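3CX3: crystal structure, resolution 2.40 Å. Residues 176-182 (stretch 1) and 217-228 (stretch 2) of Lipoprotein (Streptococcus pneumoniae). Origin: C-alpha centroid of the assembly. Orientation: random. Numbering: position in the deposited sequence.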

ATOM      1  N   THR A 176      -7.360   3.565 -24.721  1.00 78.18           N
ATOM      2  CA  THR A 176      -7.039   2.263 -25.317  1.00 80.14           C
ATOM      3  C   THR A 176      -7.692   1.259 -24.360  1.00 80.13           C
ATOM      4  O   THR A 176      -7.105   0.262 -23.929  1.00 80.38           O
ATOM      5  CB  THR A 176      -5.527   2.005 -25.548  1.00 80.53           C
ATOM      6  OG1 THR A 176      -4.864   3.226 -25.886  1.00 81.26           O
ATOM      7  CG2 THR A 176      -5.315   1.003 -26.676  1.00 81.05           C
ATOM      8  N   GLN A 177      -8.935   1.589 -24.030  1.00 79.28           N
ATOM      9  CA  GLN A 177      -9.832   0.822 -23.150  1.00 77.99           C
ATOM     10  C   GLN A 177      -9.371   0.270 -21.779  1.00 75.87           C
ATOM     11  O   GLN A 177      -8.783  -0.811 -21.679  1.00 75.77           O
ATOM     12  CB  GLN A 177     -10.703  -0.190 -23.952  1.00 78.66           C
ATOM     13  CG  GLN A 177     -10.056  -0.882 -25.169  1.00 79.38           C
ATOM     14  CD  GLN A 177      -9.594  -2.311 -24.879  1.00 80.53           C
ATOM     15  OE1 GLN A 177      -9.372  -3.102 -25.803  1.00 80.58           O
ATOM     16  NE2 GLN A 177      -9.448  -2.645 -23.597  1.00 80.57           N
ATOM     17  N   LYS A 178      -9.604   1.115 -20.760  1.00 72.91           N
ATOM     18  CA  LYS A 178     -10.089   0.780 -19.377  1.00 69.73           C
ATOM     19  C   LYS A 178      -9.545  -0.372 -18.483  1.00 66.88           C
ATOM     20  O   LYS A 178      -8.796  -0.134 -17.537  1.00 66.09           O
ATOM     21  CB  LYS A 178     -11.625   0.665 -19.399  1.00 70.27           C
ATOM     22  CG  LYS A 178     -12.137  -0.314 -20.465  1.00 71.71           C
ATOM     23  CD  LYS A 178     -13.374  -1.077 -20.038  1.00 73.60           C
ATOM     24  CE  LYS A 178     -13.838  -2.000 -21.166  1.00 74.41           C
ATOM     25  NZ  LYS A 178     -12.908  -3.147 -21.411  1.00 75.14           N
ATOM     26  N   THR A 179      -9.990  -1.597 -18.762  1.00 63.46           N
ATOM     27  CA  THR A 179      -9.884  -2.723 -17.835  1.00 59.87           C
ATOM     28  C   THR A 179      -8.475  -3.283 -17.686  1.00 57.15           C
ATOM     29  O   THR A 179      -7.704  -3.297 -18.650  1.00 56.40           O
ATOM     30  CB  THR A 179     -10.794  -3.888 -18.268  1.00 59.95           C
ATOM     31  OG1 THR A 179     -11.846  -3.405 -19.098  1.00 60.19           O
ATOM     32  CG2 THR A 179     -11.411  -4.552 -17.064  1.00 60.50           C
ATOM     33  N   PHE A 180      -8.156  -3.743 -16.470  1.00 53.67           N
ATOM     34  CA  PHE A 180      -6.955  -4.562 -16.225  1.00 50.51           C
ATOM     35  C   PHE A 180      -7.181  -5.639 -15.166  1.00 48.38           C
ATOM     36  O   PHE A 180      -8.088  -5.537 -14.348  1.00 47.77           O
ATOM     37  CB  PHE A 180      -5.695  -3.705 -15.935  1.00 50.14           C
ATOM     38  CG  PHE A 180      -5.818  -2.801 -14.736  1.00 49.85           C
ATOM     39  CD1 PHE A 180      -6.594  -1.631 -14.791  1.00 49.20           C
ATOM     40  CD2 PHE A 180      -5.149  -3.099 -13.558  1.00 47.92           C
ATOM     41  CE1 PHE A 180      -6.708  -0.779 -13.682  1.00 47.61           C
ATOM     42  CE2 PHE A 180      -5.264  -2.258 -12.443  1.00 48.89           C
ATOM     43  CZ  PHE A 180      -6.048  -1.081 -12.518  1.00 48.03           C
ATOM     44  N   VAL A 181      -6.357  -6.682 -15.204  1.00 46.66           N
ATOM     45  CA  VAL A 181      -6.412  -7.760 -14.193  1.00 44.55           C
ATOM     46  C   VAL A 181      -5.091  -8.037 -13.471  1.00 42.91           C
ATOM     47  O   VAL A 181      -4.026  -8.242 -14.090  1.00 42.17           O
ATOM     48  CB  VAL A 181      -7.158  -9.064 -14.677  1.00 44.34           C
ATOM     49  CG1 VAL A 181      -7.283  -9.112 -16.172  1.00 44.15           C
ATOM     50  CG2 VAL A 181      -6.523 -10.326 -14.130  1.00 44.08           C
ATOM     51  N   THR A 182      -5.207  -8.015 -12.139  1.00 40.75           N
ATOM     52  CA  THR A 182      -4.073  -8.004 -11.222  1.00 38.39           C
ATOM     53  C   THR A 182      -4.150  -9.211 -10.323  1.00 38.33           C
ATOM     54  O   THR A 182      -5.212  -9.837 -10.199  1.00 38.99           O
ATOM     55  CB  THR A 182      -4.075  -6.756 -10.303  1.00 38.10           C
ATOM     56  OG1 THR A 182      -5.128  -6.879  -9.341  1.00 36.29           O
ATOM     57  CG2 THR A 182      -4.237  -5.473 -11.084  1.00 34.20           C
ATOM     58  N   GLU A 217     -15.318 -17.416 -14.542  1.00 56.87           N
ATOM     59  CA  GLU A 217     -15.794 -16.060 -14.803  1.00 57.49           C
ATOM     60  C   GLU A 217     -14.653 -15.125 -15.181  1.00 57.79           C
ATOM     61  O   GLU A 217     -14.706 -14.472 -16.228  1.00 58.05           O
ATOM     62  CB  GLU A 217     -16.465 -15.487 -13.572  1.00 57.36           C
ATOM     63  CG  GLU A 217     -17.684 -16.231 -13.091  1.00 58.98           C
ATOM     64  CD  GLU A 217     -18.113 -15.755 -11.716  1.00 61.06           C
ATOM     65  OE1 GLU A 217     -17.230 -15.339 -10.922  1.00 60.66           O
ATOM     66  OE2 GLU A 217     -19.331 -15.793 -11.435  1.00 62.12           O
ATOM     67  N   ILE A 218     -13.623 -15.048 -14.332  1.00 58.23           N
ATOM     68  CA  ILE A 218     -12.508 -14.153 -14.622  1.00 58.30           C
ATOM     69  C   ILE A 218     -11.914 -14.566 -15.965  1.00 59.13           C
ATOM     70  O   ILE A 218     -11.521 -13.706 -16.742  1.00 59.34           O
ATOM     71  CB  ILE A 218     -11.415 -13.995 -13.465  1.00 58.06           C
ATOM     72  CG1 ILE A 218     -10.088 -14.680 -13.810  1.00 57.83           C
ATOM     73  CG2 ILE A 218     -11.942 -14.336 -12.046  1.00 57.48           C
ATOM     74  CD1 ILE A 218      -9.107 -13.748 -14.531  1.00 57.07           C
ATOM     75  N   GLN A 219     -11.887 -15.870 -16.240  1.00 60.32           N
ATOM     76  CA  GLN A 219     -11.393 -16.394 -17.520  1.00 61.84           C
ATOM     77  C   GLN A 219     -12.041 -15.727 -18.722  1.00 62.15           C
ATOM     78  O   GLN A 219     -11.373 -15.463 -19.717  1.00 62.70           O
ATOM     79  CB  GLN A 219     -11.638 -17.896 -17.624  1.00 62.03           C
ATOM     80  CG  GLN A 219     -10.440 -18.767 -17.318  1.00 64.39           C
ATOM     81  CD  GLN A 219     -10.719 -20.237 -17.604  1.00 67.09           C
ATOM     82  OE1 GLN A 219     -10.826 -21.047 -16.677  1.00 68.08           O
ATOM     83  NE2 GLN A 219     -10.854 -20.587 -18.893  1.00 67.14           N
ATOM     84  N   GLU A 220     -13.344 -15.463 -18.621  1.00 62.47           N
ATOM     85  CA  GLU A 220     -14.142 -14.951 -19.735  1.00 62.71           C
ATOM     86  C   GLU A 220     -14.196 -13.448 -19.728  1.00 61.94           C
ATOM     87  O   GLU A 220     -14.443 -12.822 -20.758  1.00 62.04           O
ATOM     88  CB  GLU A 220     -15.548 -15.549 -19.700  1.00 63.29           C
ATOM     89  CG  GLU A 220     -15.626 -16.842 -20.515  1.00 66.26           C
ATOM     90  CD  GLU A 220     -16.273 -17.990 -19.766  1.00 69.05           C
ATOM     91  OE1 GLU A 220     -17.349 -17.768 -19.158  1.00 69.74           O
ATOM     92  OE2 GLU A 220     -15.701 -19.114 -19.801  1.00 69.07           O
ATOM     93  N   PHE A 221     -13.963 -12.887 -18.544  1.00 60.67           N
ATOM     94  CA  PHE A 221     -13.749 -11.470 -18.346  1.00 59.13           C
ATOM     95  C   PHE A 221     -12.547 -10.983 -19.148  1.00 58.96           C
ATOM     96  O   PHE A 221     -12.567  -9.898 -19.731  1.00 58.74           O
ATOM     97  CB  PHE A 221     -13.515 -11.210 -16.857  1.00 58.86           C
ATOM     98  CG  PHE A 221     -13.374  -9.769 -16.517  1.00 57.30           C
ATOM     99  CD1 PHE A 221     -14.471  -9.048 -16.056  1.00 57.19           C
ATOM    100  CD2 PHE A 221     -12.154  -9.126 -16.674  1.00 55.71           C
ATOM    101  CE1 PHE A 221     -14.360  -7.699 -15.736  1.00 57.11           C
ATOM    102  CE2 PHE A 221     -12.023  -7.788 -16.370  1.00 57.30           C
ATOM    103  CZ  PHE A 221     -13.136  -7.063 -15.897  1.00 57.25           C
ATOM    104  N   VAL A 222     -11.496 -11.795 -19.146  1.00 59.14           N
ATOM    105  CA  VAL A 222     -10.282 -11.553 -19.911  1.00 59.57           C
ATOM    106  C   VAL A 222     -10.633 -11.487 -21.396  1.00 60.61           C
ATOM    107  O   VAL A 222     -10.053 -10.698 -22.155  1.00 60.48           O
ATOM    108  CB  VAL A 222      -9.262 -12.692 -19.651  1.00 59.43           C
ATOM    109  CG1 VAL A 222      -7.944 -12.457 -20.393  1.00 59.51           C
ATOM    110  CG2 VAL A 222      -9.000 -12.833 -18.161  1.00 59.30           C
ATOM    111  N   LYS A 223     -11.600 -12.318 -21.788  1.00 61.74           N
ATOM    112  CA  LYS A 223     -12.050 -12.404 -23.165  1.00 62.96           C
ATOM    113  C   LYS A 223     -13.028 -11.269 -23.508  1.00 62.92           C
ATOM    114  O   LYS A 223     -12.777 -10.502 -24.425  1.00 62.83           O
ATOM    115  CB  LYS A 223     -12.651 -13.798 -23.438  1.00 63.32           C
ATOM    116  CG  LYS A 223     -12.897 -14.126 -24.921  1.00 64.86           C
ATOM    117  CD  LYS A 223     -11.618 -14.576 -25.630  1.00 67.44           C
ATOM    118  CE  LYS A 223     -11.828 -14.694 -27.137  1.00 68.49           C
ATOM    119  NZ  LYS A 223     -11.970 -13.352 -27.785  1.00 69.65           N
ATOM    120  N   THR A 224     -14.132 -11.177 -22.767  1.00 63.08           N
ATOM    121  CA  THR A 224     -15.132 -10.110 -22.930  1.00 62.94           C
ATOM    122  C   THR A 224     -14.518  -8.723 -23.060  1.00 61.72           C
ATOM    123  O   THR A 224     -14.766  -8.014 -24.035  1.00 62.10           O
ATOM    124  CB  THR A 224     -16.061 -10.034 -21.711  1.00 63.24           C
ATOM    125  OG1 THR A 224     -16.466 -11.351 -21.337  1.00 64.00           O
ATOM    126  CG2 THR A 224     -17.282  -9.168 -22.004  1.00 63.62           C
ATOM    127  N   TYR A 225     -13.742  -8.339 -22.049  1.00 59.29           N
ATOM    128  CA  TYR A 225     -13.137  -7.013 -21.981  1.00 55.62           C
ATOM    129  C   TYR A 225     -11.821  -7.001 -22.735  1.00 52.07           C
ATOM    130  O   TYR A 225     -11.154  -5.966 -22.857  1.00 51.73           O
ATOM    131  CB  TYR A 225     -13.015  -6.553 -20.526  1.00 56.59           C
ATOM    132  CG  TYR A 225     -14.380  -6.262 -19.927  1.00 59.42           C
ATOM    133  CD1 TYR A 225     -15.071  -5.097 -20.259  1.00 61.30           C
ATOM    134  CD2 TYR A 225     -14.996  -7.170 -19.072  1.00 61.50           C
ATOM    135  CE1 TYR A 225     -16.333  -4.832 -19.749  1.00 63.09           C
ATOM    136  CE2 TYR A 225     -16.263  -6.916 -18.548  1.00 63.68           C
ATOM    137  CZ  TYR A 225     -16.928  -5.739 -18.889  1.00 64.33           C
ATOM    138  OH  TYR A 225     -18.185  -5.470 -18.372  1.00 65.49           O
ATOM    139  N   LYS A 226     -11.472  -8.174 -23.251  1.00 49.78           N
ATOM    140  CA  LYS A 226     -10.388  -8.337 -24.221  1.00 48.53           C
ATOM    141  C   LYS A 226      -9.065  -7.904 -23.655  1.00 47.46           C
ATOM    142  O   LYS A 226      -8.518  -6.907 -24.094  1.00 46.58           O
ATOM    143  CB  LYS A 226     -10.720  -7.558 -25.500  1.00 49.36           C
ATOM    144  N   VAL A 227      -8.578  -8.660 -22.668  1.00 47.95           N
ATOM    145  CA  VAL A 227      -7.420  -8.274 -21.844  1.00 49.51           C
ATOM    146  C   VAL A 227      -6.246  -9.161 -22.213  1.00 48.51           C
ATOM    147  O   VAL A 227      -6.427 -10.350 -22.492  1.00 49.23           O
ATOM    148  CB  VAL A 227      -7.715  -8.375 -20.307  1.00 50.29           C
ATOM    149  CG1 VAL A 227      -6.462  -8.077 -19.486  1.00 50.54           C
ATOM    150  CG2 VAL A 227      -8.873  -7.438 -19.901  1.00 50.70           C
ATOM    151  N   LYS A 228      -5.053  -8.583 -22.189  1.00 48.30           N
ATOM    152  CA  LYS A 228      -3.910  -9.120 -22.914  1.00 48.13           C
ATOM    153  C   LYS A 228      -2.805  -9.525 -21.962  1.00 48.63           C
ATOM    154  O   LYS A 228      -2.034 -10.440 -22.240  1.00 47.81           O
ATOM    155  CB  LYS A 228      -3.378  -8.057 -23.875  1.00 48.62           C
ATOM    156  CG  LYS A 228      -4.345  -7.674 -25.004  1.00 50.14           C
ATOM    157  CD  LYS A 228      -3.791  -6.514 -25.863  1.00 54.06           C
ATOM    158  CE  LYS A 228      -4.414  -6.517 -27.296  1.00 55.91           C
ATOM    159  NZ  LYS A 228      -4.031  -5.258 -28.070  1.00 56.00           N
TER

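The contact between these stretches is made by packing, with no hydrogen bond crossing it among the modelled atoms. Its apolar part centres on V181, whose CA-to-CB bond points toward the helical stretch while that of its strand neighbour F180 points away, the alternation expected of an extended chain. V181 CG1 lies 3.6 Å from V227 CG1, and V181 CG2 lies 4.3 Å from I218 CD1. Branched aliphatic side chains suit this largely apolar site because they fill space without leaving a polar group unsatisfied.

Contacts at the aromatic residues are the second kind. The methyl of T179 meets the F221 ring at its edge, with T179 CG2 3.3 Å from F221 CZ, a tight approach; the long phenylalanine side chain carries its ring out to the loop. T179 OG1 lies 3.6 Å from Y225 CB. K178 NZ sits at the edge of the Y225 ring, 3.1 Å from Y225 CD1, so the ammonium group is not placed over the ring face as in a classic cation-pi pair. The CA-to-CB bond of K178 points sideways, but a long, flexible lysine can still bring its end to Y225, whose broad ring offers an extended edge.

The polar link here is local: K178 NZ donates to T179 OG1 at 2.6 Å, giving the hydroxyl of buried T179 a donor. Beyond the helix, K226 adopts positive phi in a Schellman motif. V227 N bonds to V222 O at 2.6 Å, and the CA-to-CB bond of V227 points toward the first stretch, consistent with its contact with V181.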